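PDB 6YHH: beta-N-acetylglucosaminidase-like protein Glycoside hydrolase family 20 from Flavobacterium johnsoniae, which probably removes terminal N-acetylglucosamine units from chitin-derived oligosaccharides by hydrolysis, as a family 20 glycoside hydrolase. Local coordinates for residues A153-Q158 with D184-R189; F178-V183 with I225-E230; K193-L198 with T242-I247. All coordinates share one frame; numbering follows the deposited sequence.

All three contacts lie within the TIM-barrel catalytic domain. Contacts 1 and 2, with centres about 13 Å apart, share one sheet: strand 177-184 pairs with strand 226-230 in contact 2 and with the short strand 187-188 of contact 1. They touch, R189 N approaching L182 O at 2.8 Å. Contact 3 lies farther out, its centre about 16 Å from that of contact 1 and about 21 Å from that of contact 2; W188 of contact 1 packs on L198. Along the chain, contact 2 interleaves with both others, and contact 1 closes before contact 3 opens. Contacts 1 and 2 build barrel wall and loops near the predicted proton donor; contact 3 joins peripheral helices away from it.

Contact 1 (A153-Q158 with D184-R189); sequences ASRHFQ and DDQGWR
R189 grips the backbone of A153 and S154 with one edge of its guanidinium. R189 NE donates to A153 O at 2.8 Å, close to the plane of the group, while R189 NH2 reaches S154 O at 2.9 Å, more tilted. Arginine suits the place because its neighbouring N-H groups can hold two successive carbonyls. In return S154 OG, anti to its backbone N (chi1 175°), donates to G187 O at 2.8 Å, in the carbonyl plane and on a lone pair. D184 N donates to the same oxygen, closing the hairpin around type I turn D184-G187. Glycine fits position 187 because its positive phi of 152° would press a side chain against the preceding carbonyl.

Charged and amide groups meet around R155. Its NE donates to Q186 OE1 at 2.7 Å; the oxygen lies in the guanidinium plane, but the N-H arrives from above the amide plane. The D184 carboxylate lies over one guanidinium face, its plane turned 35° away, and D184 OD2 is hydrogen-bonded to H181 NE2. D152 pairs with R155 NH1, and a Tris molecule, probably from the crystallisation liquor, is hydrogen-bonded to R155 NH2; this side chain is about 6 Å from that of the predicted proton donor E317, consistent with a place in the active-site pocket.

Apolar contact is slight: F157 CD1 touches R189 CD at 3.7 Å, and F157 CB and G187 CA lie over opposite faces of the R189 guanidinium. The 153-158 loop leads from strand 146-152 to helix 160-172, with A153 against W180 of strand 177-184 and W188 against helix 197-202.

Contact 2 (F178-V183 with I225-E230); sequences FHWHLV and ILIVPE
F178 and I227 lie side by side, pointing the same way, and pack flank to flank on one face of the sheet. I227 CG1 rests 4.1 Å from F178 CD2, while its other branch, I227 CG2, fills the hollow beside W180 CE3. Two residues earlier, just before the strand, I225 CG2 tucks against F178 CB at 3.9 Å. The broad W180 ring is sandwiched between F178 CE2 and L182 CD2, and L182 CD1 meets the compact ring of P229 at its CB. Branched, aromatic and proline side chains suit this face, which packs against helices 160-172 and 210-222.

Strands 178-181 and 226-230 run parallel, with F178 N bonded to L226 O and V228 N to F178 O; they are adjacent staves of the TIM barrel.

The other face carries H179, H181 and E230, with V228 beside them against W146. There the E230 chain is extended, with CG anti to the backbone N (chi1 -174°), and drives OE1 into the gap between two imidazoles. H179 NE2 and H181 ND1 each donate to E230 OE1 at 2.7 Å, from opposite faces of the carboxylate plane. H179 comes on the anti side, 27° out of that plane, whereas H181 comes from well above it. E447 holds H179 ND1, as D184 does H181 NE2. E230 OE2 accepts from W366 NE1.

Contact 3 (K193-L198 with T242-I247); sequences KKHPKL and TAYPEI
A243 and K197 bring two helix ends together: the last turn of helix 238-243 meets the beginning of helix 197-202, both on the periphery of the TIM-barrel domain. Alanine suits the closest backbone approach because its methyl is small enough to fit there. A243 CB lies 3.6 Å from K197 O and meets L198 CD2 at 3.7 Å. A243 O, at the C-terminal end of its helix, takes a hydrogen bond from K197 NZ at 3.0 Å, arriving nearly along the C=O axis. The lysine chain, long enough to reach this carbonyl, bends at chi3 (-69°) to turn its ammonium there, where the partial negative charge of the helix end would probably favour a cation.

Y244 follows as the first residue to leave helical geometry, and tyrosine's long flat ring with its polar tip suits a place where three side chains of the other segment meet it. K197 CE passes CE1 obliquely, 3.8 Å from that atom of Y244. On the other side of the ring's long axis, L198 CG meets the edge at Y244 CE2. At the tip, H195 ND1 donates to Y244 OH at 2.6 Å, a short bond bent only to 160° and close to the imidazole plane. The two rings are turned 64° from each other, so the hydroxyl rather than the aromatic surface carries their contact. A water also joins Y244 OH to K197 N, giving the phenol a second polar link. Helix 289-302 packs against the group, with L298 against H195 and L198, and I294 against Y244.

After P245, E246 has its carboxylate paired with K290 of that same helix. Between its OE1 and K197 NZ sits a single water, accepting from K197 NZ at 2.7 Å and donating to E246 OE1 at 2.7 Å.

Contact 1 (A153-Q158 with D184-R189)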
loop_
_atom_site.group_PDB
_atom_site.type_symbol
_atom_site.label_atom_id
_atom_site.label_comp_id
_atom_site.label_asym_id
_atom_site.label_seq_id
_atom_site.Cartn_x
_atom_site.Cartn_y
_atom_site.Cartn_z
ATOM N N ALA A 153 -3.423 11.232 -13.523
ATOM C CA ALA A 153 -2.126 11.198 -12.865
ATOM C C ALA A 153 -1.476 12.600 -12.764
ATOM O O ALA A 153 -0.377 12.756 -12.225
ATOM C CB ALA A 153 -1.200 10.257 -13.623
ATOM N N SER A 154 -2.174 13.634 -13.246
ATOM C CA SER A 154 -1.619 14.981 -13.251
ATOM C C SER A 154 -1.925 15.763 -11.930
ATOM O O SER A 154 -1.036 16.364 -11.340
ATOM C CB SER A 154 -2.149 15.781 -14.468
ATOM O OG SER A 154 -1.718 17.128 -14.432
ATOM N N ARG A 155 -3.201 15.813 -11.548
ATOM C CA ARG A 155 -3.564 16.653 -10.420
ATOM C C ARG A 155 -2.834 16.171 -9.138
ATOM O O ARG A 155 -2.118 16.905 -8.504
ATOM C CB ARG A 155 -5.075 16.674 -10.238
ATOM C CG ARG A 155 -5.792 17.647 -11.183
ATOM C CD ARG A 155 -5.411 17.538 -12.634
ATOM N NE ARG A 155 -6.185 18.488 -13.472
ATOM C CZ ARG A 155 -7.439 18.314 -13.841
ATOM N NH1 ARG A 155 -8.108 17.186 -13.556
ATOM N NH2 ARG A 155 -8.098 19.285 -14.417
ATOM N N HIS A 156 -2.997 14.916 -8.806
ATOM C CA HIS A 156 -2.150 14.177 -7.888
ATOM C C HIS A 156 -1.577 12.970 -8.591
ATOM O O HIS A 156 -2.287 12.126 -9.075
ATOM C CB HIS A 156 -2.868 13.642 -6.631
ATOM C CG HIS A 156 -3.115 14.686 -5.582
ATOM N ND1 HIS A 156 -4.189 15.544 -5.637
ATOM C CD2 HIS A 156 -2.398 15.052 -4.492
ATOM C CE1 HIS A 156 -4.148 16.364 -4.597
ATOM N NE2 HIS A 156 -3.085 16.087 -3.888
ATOM N N PHE A 157 -0.254 12.945 -8.632
ATOM C CA PHE A 157 0.471 11.846 -9.218
ATOM C C PHE A 157 0.090 10.587 -8.470
ATOM O O PHE A 157 0.051 10.562 -7.195
ATOM C CB PHE A 157 1.961 12.099 -9.243
ATOM C CG PHE A 157 2.776 10.952 -9.781
ATOM C CD1 PHE A 157 2.747 10.683 -11.154
ATOM C CD2 PHE A 157 3.610 10.176 -8.963
ATOM C CE1 PHE A 157 3.427 9.637 -11.703
ATOM C CE2 PHE A 157 4.315 9.116 -9.531
ATOM C CZ PHE A 157 4.269 8.883 -10.915
ATOM N N GLN A 158 -0.128 9.531 -9.235
ATOM C CA GLN A 158 -0.450 8.222 -8.676
ATOM C C GLN A 158 0.677 7.243 -9.048
ATOM O O GLN A 158 0.817 6.842 -10.221
ATOM C CB GLN A 158 -1.757 7.710 -9.182
ATOM C CG GLN A 158 -2.915 8.689 -9.036
ATOM C CD GLN A 158 -3.257 8.954 -7.581
ATOM O OE1 GLN A 158 -3.163 8.104 -6.746
ATOM N NE2 GLN A 158 -3.626 10.184 -7.319
ATOM N N ASP A 184 -1.910 17.475 -17.492
ATOM C CA ASP A 184 -2.907 18.485 -17.303
ATOM C C ASP A 184 -2.162 19.722 -16.791
ATOM O O ASP A 184 -0.878 19.799 -16.869
ATOM C CB ASP A 184 -4.024 17.990 -16.357
ATOM C CG ASP A 184 -5.346 18.605 -16.651
ATOM O OD1 ASP A 184 -5.480 19.843 -16.396
ATOM O OD2 ASP A 184 -6.246 17.933 -17.151
ATOM N N ASP A 185 -2.897 20.724 -16.325
ATOM C CA ASP A 185 -2.273 21.986 -15.904
ATOM C C ASP A 185 -1.280 21.819 -14.729
ATOM O O ASP A 185 -0.356 22.600 -14.536
ATOM C CB ASP A 185 -3.338 23.008 -15.455
ATOM C CG ASP A 185 -4.238 23.471 -16.594
ATOM O OD1 ASP A 185 -3.723 24.229 -17.470
ATOM O OD2 ASP A 185 -5.438 23.058 -16.528
ATOM N N GLN A 186 -1.543 20.780 -13.953
ATOM C CA GLN A 186 -0.881 20.519 -12.686
ATOM C C GLN A 186 0.336 19.581 -12.818
ATOM O O GLN A 186 0.906 19.174 -11.795
ATOM C CB GLN A 186 -1.907 19.924 -11.704
ATOM C CG GLN A 186 -3.002 20.872 -11.331
ATOM C CD GLN A 186 -4.130 21.012 -12.348
ATOM O OE1 GLN A 186 -4.190 20.326 -13.357
ATOM N NE2 GLN A 186 -4.996 21.945 -12.097
ATOM N N GLY A 187 0.658 19.165 -14.072
ATOM C CA GLY A 187 1.842 18.366 -14.277
ATOM C C GLY A 187 1.769 17.445 -15.467
ATOM O O GLY A 187 0.722 17.007 -15.836
ATOM N N TRP A 188 2.949 17.236 -16.059
ATOM C CA TRP A 188 3.240 16.318 -17.149
ATOM C C TRP A 188 3.902 15.061 -16.626
ATOM O O TRP A 188 4.924 15.171 -15.890
ATOM C CB TRP A 188 4.244 17.016 -18.138
ATOM C CG TRP A 188 4.713 16.145 -19.209
ATOM C CD1 TRP A 188 5.678 15.228 -19.110
ATOM C CD2 TRP A 188 4.237 16.067 -20.566
ATOM N NE1 TRP A 188 5.811 14.548 -20.271
ATOM C CE2 TRP A 188 4.946 15.048 -21.187
ATOM C CE3 TRP A 188 3.259 16.745 -21.288
ATOM C CZ2 TRP A 188 4.708 14.679 -22.529
ATOM C CZ3 TRP A 188 3.034 16.413 -22.583
ATOM C CH2 TRP A 188 3.731 15.365 -23.186
ATOM N N ARG A 189 3.346 13.891 -16.924
ATOM C CA ARG A 189 3.763 12.661 -16.288
ATOM C C ARG A 189 4.455 11.577 -17.128
ATOM O O ARG A 189 4.586 10.444 -16.625
ATOM C CB ARG A 189 2.549 11.997 -15.641
ATOM C CG ARG A 189 1.821 12.906 -14.644
ATOM C CD ARG A 189 2.738 13.459 -13.541
ATOM N NE ARG A 189 1.982 14.252 -12.575
ATOM C CZ ARG A 189 2.500 15.252 -11.857
ATOM N NH1 ARG A 189 3.776 15.609 -11.993
ATOM N NH2 ARG A 189 1.773 15.920 -11.026
HETATM O O HOH W 1 -6.962 22.134 -14.485
HETATM O O HOH W 2 0.198 18.311 -9.279
#

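Contact 2 (F178-V183 with I225-E230)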
loop_
_atom_site.group_PDB
_atom_site.type_symbol
_atom_site.label_atom_id
_atom_site.label_comp_id
_atom_site.label_asym_id
_atom_site.label_seq_id
_atom_site.Cartn_x
_atom_site.Cartn_y
_atom_site.Cartn_z
ATOM N N PHE A 178 -8.288 0.989 -19.475
ATOM C CA PHE A 178 -7.658 1.912 -18.501
ATOM C C PHE A 178 -7.200 3.119 -19.273
ATOM O O PHE A 178 -6.332 3.034 -20.127
ATOM C CB PHE A 178 -6.517 1.226 -17.850
ATOM C CG PHE A 178 -5.710 2.093 -16.893
ATOM C CD1 PHE A 178 -6.211 2.420 -15.634
ATOM C CD2 PHE A 178 -4.495 2.610 -17.249
ATOM C CE1 PHE A 178 -5.499 3.201 -14.765
ATOM C CE2 PHE A 178 -3.790 3.393 -16.313
ATOM C CZ PHE A 178 -4.289 3.645 -15.101
ATOM N N HIS A 179 -7.870 4.228 -19.050
ATOM C CA HIS A 179 -7.568 5.477 -19.731
ATOM C C HIS A 179 -6.673 6.301 -18.773
ATOM O O HIS A 179 -7.015 6.637 -17.656
ATOM C CB HIS A 179 -8.877 6.141 -20.132
ATOM C CG HIS A 179 -8.819 7.578 -20.538
ATOM N ND1 HIS A 179 -9.985 8.303 -20.678
ATOM C CD2 HIS A 179 -7.797 8.447 -20.820
ATOM C CE1 HIS A 179 -9.694 9.553 -20.973
ATOM N NE2 HIS A 179 -8.384 9.666 -21.078
ATOM N N TRP A 180 -5.498 6.648 -19.281
ATOM C CA TRP A 180 -4.440 7.242 -18.417
ATOM C C TRP A 180 -4.279 8.724 -18.807
ATOM O O TRP A 180 -3.766 9.077 -19.891
ATOM C CB TRP A 180 -3.150 6.446 -18.619
ATOM C CG TRP A 180 -2.158 6.384 -17.476
ATOM C CD1 TRP A 180 -2.196 6.974 -16.241
ATOM C CD2 TRP A 180 -0.958 5.577 -17.494
ATOM N NE1 TRP A 180 -1.130 6.575 -15.475
ATOM C CE2 TRP A 180 -0.347 5.703 -16.220
ATOM C CE3 TRP A 180 -0.390 4.747 -18.443
ATOM C CZ2 TRP A 180 0.819 5.030 -15.898
ATOM C CZ3 TRP A 180 0.803 4.110 -18.142
ATOM C CH2 TRP A 180 1.372 4.252 -16.864
ATOM N N HIS A 181 -4.766 9.595 -17.936
ATOM C CA HIS A 181 -4.755 11.048 -18.160
ATOM C C HIS A 181 -3.444 11.558 -17.608
ATOM O O HIS A 181 -3.314 11.753 -16.383
ATOM C CB HIS A 181 -6.028 11.675 -17.511
ATOM C CG HIS A 181 -6.184 13.160 -17.732
ATOM N ND1 HIS A 181 -6.898 13.660 -18.793
ATOM C CD2 HIS A 181 -5.699 14.254 -17.076
ATOM C CE1 HIS A 181 -6.824 14.972 -18.794
ATOM N NE2 HIS A 181 -6.148 15.360 -17.739
ATOM N N LEU A 182 -2.454 11.667 -18.520
ATOM C CA LEU A 182 -1.067 11.732 -18.193
ATOM C C LEU A 182 -0.452 13.145 -18.194
ATOM O O LEU A 182 0.712 13.318 -17.819
ATOM C CB LEU A 182 -0.276 10.840 -19.162
ATOM C CG LEU A 182 -0.394 9.345 -18.970
ATOM C CD1 LEU A 182 -0.038 8.611 -20.248
ATOM C CD2 LEU A 182 0.558 9.015 -17.873
ATOM N N VAL A 183 -1.297 14.137 -18.472
ATOM C CA VAL A 183 -0.919 15.516 -18.556
ATOM C C VAL A 183 -2.120 16.407 -18.271
ATOM O O VAL A 183 -3.241 16.100 -18.717
ATOM C CB VAL A 183 -0.407 15.886 -19.993
ATOM C CG1 VAL A 183 0.114 17.321 -19.926
ATOM C CG2 VAL A 183 0.628 14.831 -20.501
ATOM N N ILE A 225 -6.631 -6.030 -20.317
ATOM C CA ILE A 225 -6.955 -4.584 -20.311
ATOM C C ILE A 225 -6.145 -3.771 -21.344
ATOM O O ILE A 225 -4.927 -3.868 -21.426
ATOM C CB ILE A 225 -6.734 -4.047 -18.882
ATOM C CG1 ILE A 225 -7.666 -4.790 -17.871
ATOM C CG2 ILE A 225 -6.926 -2.524 -18.827
ATOM C CD1 ILE A 225 -7.182 -4.620 -16.449
ATOM N N LEU A 226 -6.862 -2.981 -22.095
ATOM C CA LEU A 226 -6.347 -1.977 -23.060
ATOM C C LEU A 226 -5.995 -0.681 -22.342
ATOM O O LEU A 226 -6.796 -0.214 -21.533
ATOM C CB LEU A 226 -7.443 -1.663 -24.044
ATOM C CG LEU A 226 -7.220 -0.527 -25.036
ATOM C CD1 LEU A 226 -6.095 -0.881 -25.996
ATOM C CD2 LEU A 226 -8.461 -0.207 -25.832
ATOM N N ILE A 227 -4.828 -0.115 -22.619
ATOM C CA ILE A 227 -4.524 1.191 -22.149
ATOM C C ILE A 227 -4.690 2.243 -23.212
ATOM O O ILE A 227 -4.122 2.097 -24.359
ATOM C CB ILE A 227 -3.142 1.269 -21.474
ATOM C CG1 ILE A 227 -3.017 0.269 -20.283
ATOM C CG2 ILE A 227 -2.768 2.729 -21.092
ATOM C CD1 ILE A 227 -1.752 0.381 -19.468
ATOM N N VAL A 228 -5.411 3.303 -22.862
ATOM C CA VAL A 228 -5.649 4.418 -23.735
ATOM C C VAL A 228 -4.936 5.629 -23.086
ATOM O O VAL A 228 -5.392 6.147 -22.047
ATOM C CB VAL A 228 -7.163 4.701 -23.961
ATOM C CG1 VAL A 228 -7.329 5.914 -24.809
ATOM C CG2 VAL A 228 -7.846 3.475 -24.568
ATOM N N PRO A 229 -3.770 6.032 -23.631
ATOM C CA PRO A 229 -3.083 7.247 -23.148
ATOM C C PRO A 229 -3.720 8.534 -23.588
ATOM O O PRO A 229 -4.368 8.597 -24.637
ATOM C CB PRO A 229 -1.695 7.098 -23.806
ATOM C CG PRO A 229 -2.082 6.521 -25.153
ATOM C CD PRO A 229 -3.111 5.490 -24.833
ATOM N N GLU A 230 -3.624 9.576 -22.751
ATOM C CA GLU A 230 -4.138 10.900 -23.104
ATOM C C GLU A 230 -3.114 11.949 -22.874
ATOM O O GLU A 230 -2.543 12.067 -21.772
ATOM C CB GLU A 230 -5.403 11.264 -22.327
ATOM C CG GLU A 230 -6.050 12.578 -22.760
ATOM C CD GLU A 230 -7.167 13.090 -21.844
ATOM O OE1 GLU A 230 -7.690 12.276 -21.003
ATOM O OE2 GLU A 230 -7.547 14.274 -21.953
HETATM O O HOH W 3 -3.914 14.242 -20.573
#

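Contact 3 (K193-L198 with T242-I247)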
loop_
_atom_site.group_PDB
_atom_site.type_symbol
_atom_site.label_atom_id
_atom_site.label_comp_id
_atom_site.label_asym_id
_atom_site.label_seq_id
_atom_site.Cartn_x
_atom_site.Cartn_y
_atom_site.Cartn_z
ATOM N N LYS A 193 12.609 11.609 -23.194
ATOM C CA LYS A 193 14.073 11.805 -23.318
ATOM C C LYS A 193 14.486 12.812 -24.383
ATOM O O LYS A 193 15.552 13.468 -24.257
ATOM C CB LYS A 193 14.743 10.407 -23.545
ATOM C CG LYS A 193 14.671 9.511 -22.327
ATOM C CD LYS A 193 15.168 8.062 -22.579
ATOM N N LYS A 194 13.636 13.009 -25.351
ATOM C CA LYS A 194 13.852 13.960 -26.420
ATOM C C LYS A 194 13.268 15.334 -26.196
ATOM O O LYS A 194 13.581 16.244 -26.937
ATOM C CB LYS A 194 13.231 13.482 -27.703
ATOM N N HIS A 195 12.366 15.476 -25.191
ATOM C CA HIS A 195 11.840 16.759 -24.779
ATOM C C HIS A 195 11.986 16.873 -23.289
ATOM O O HIS A 195 10.980 17.015 -22.515
ATOM C CB HIS A 195 10.398 16.922 -25.245
ATOM C CG HIS A 195 10.326 17.124 -26.723
ATOM N ND1 HIS A 195 10.489 18.368 -27.301
ATOM C CD2 HIS A 195 10.326 16.229 -27.737
ATOM C CE1 HIS A 195 10.448 18.246 -28.615
ATOM N NE2 HIS A 195 10.373 16.958 -28.901
ATOM N N PRO A 196 13.228 16.858 -22.793
ATOM C CA PRO A 196 13.445 16.762 -21.348
ATOM C C PRO A 196 12.939 17.881 -20.504
ATOM O O PRO A 196 12.692 17.673 -19.302
ATOM C CB PRO A 196 14.971 16.635 -21.229
ATOM C CG PRO A 196 15.424 17.410 -22.398
ATOM C CD PRO A 196 14.546 16.901 -23.523
ATOM N N LYS A 197 12.710 19.054 -21.073
ATOM C CA LYS A 197 12.197 20.154 -20.331
ATOM C C LYS A 197 10.815 19.836 -19.722
ATOM O O LYS A 197 10.436 20.417 -18.707
ATOM C CB LYS A 197 12.092 21.396 -21.141
ATOM C CG LYS A 197 13.478 22.045 -21.405
ATOM C CD LYS A 197 13.356 23.451 -22.019
ATOM C CE LYS A 197 12.837 23.532 -23.446
ATOM N NZ LYS A 197 12.386 24.892 -23.870
ATOM N N LEU A 198 10.083 18.957 -20.368
ATOM C CA LEU A 198 8.743 18.598 -19.792
ATOM C C LEU A 198 8.882 17.891 -18.435
ATOM O O LEU A 198 8.045 18.111 -17.539
ATOM C CB LEU A 198 7.968 17.761 -20.776
ATOM C CG LEU A 198 7.372 18.539 -21.956
ATOM C CD1 LEU A 198 7.055 17.616 -23.096
ATOM C CD2 LEU A 198 6.155 19.413 -21.563
ATOM N N THR A 242 4.814 25.743 -19.462
ATOM C CA THR A 242 5.940 26.018 -18.569
ATOM C C THR A 242 7.270 25.543 -19.215
ATOM O O THR A 242 8.284 26.236 -19.123
ATOM C CB THR A 242 5.697 25.338 -17.191
ATOM O OG1 THR A 242 4.514 25.853 -16.631
ATOM C CG2 THR A 242 6.871 25.554 -16.255
ATOM N N ALA A 243 7.254 24.378 -19.852
ATOM C CA ALA A 243 8.402 23.859 -20.573
ATOM C C ALA A 243 8.630 24.554 -21.950
ATOM O O ALA A 243 9.794 24.854 -22.314
ATOM C CB ALA A 243 8.243 22.370 -20.827
ATOM N N TYR A 244 7.550 24.813 -22.681
ATOM C CA TYR A 244 7.588 25.369 -24.063
ATOM C C TYR A 244 6.719 26.631 -24.165
ATOM O O TYR A 244 5.707 26.636 -24.838
ATOM C CB TYR A 244 7.154 24.301 -25.082
ATOM C CG TYR A 244 8.197 23.188 -25.237
ATOM C CD1 TYR A 244 9.379 23.449 -25.938
ATOM C CD2 TYR A 244 8.068 21.967 -24.666
ATOM C CE1 TYR A 244 10.344 22.485 -26.093
ATOM C CE2 TYR A 244 9.055 21.012 -24.782
ATOM C CZ TYR A 244 10.171 21.253 -25.538
ATOM O OH TYR A 244 11.195 20.307 -25.680
ATOM N N PRO A 245 7.095 27.721 -23.487
ATOM C CA PRO A 245 6.246 28.952 -23.511
ATOM C C PRO A 245 6.064 29.523 -24.888
ATOM O O PRO A 245 5.083 30.220 -25.151
ATOM C CB PRO A 245 6.984 29.959 -22.629
ATOM C CG PRO A 245 8.414 29.429 -22.490
ATOM C CD PRO A 245 8.325 27.907 -22.650
ATOM N N GLU A 246 6.982 29.162 -25.794
ATOM C CA GLU A 246 6.940 29.766 -27.133
ATOM C C GLU A 246 5.794 29.267 -28.015
ATOM O O GLU A 246 5.450 29.925 -28.985
ATOM C CB GLU A 246 8.311 29.586 -27.823
ATOM C CG GLU A 246 8.630 28.155 -28.196
ATOM C CD GLU A 246 9.401 27.360 -27.126
ATOM O OE1 GLU A 246 10.118 26.431 -27.578
ATOM O OE2 GLU A 246 9.288 27.664 -25.902
ATOM N N ILE A 247 5.126 28.163 -27.638
ATOM C CA ILE A 247 3.934 27.726 -28.348
ATOM C C ILE A 247 2.645 28.066 -27.609
ATOM O O ILE A 247 1.560 27.568 -27.999
ATOM C CB ILE A 247 4.012 26.229 -28.667
ATOM C CG1 ILE A 247 4.011 25.363 -27.415
ATOM C CG2 ILE A 247 5.242 25.933 -29.543
ATOM C CD1 ILE A 247 3.905 23.862 -27.661
HETATM O O HOH W 4 13.081 19.831 -23.892
HETATM O O HOH W 5 12.335 25.416 -26.505
#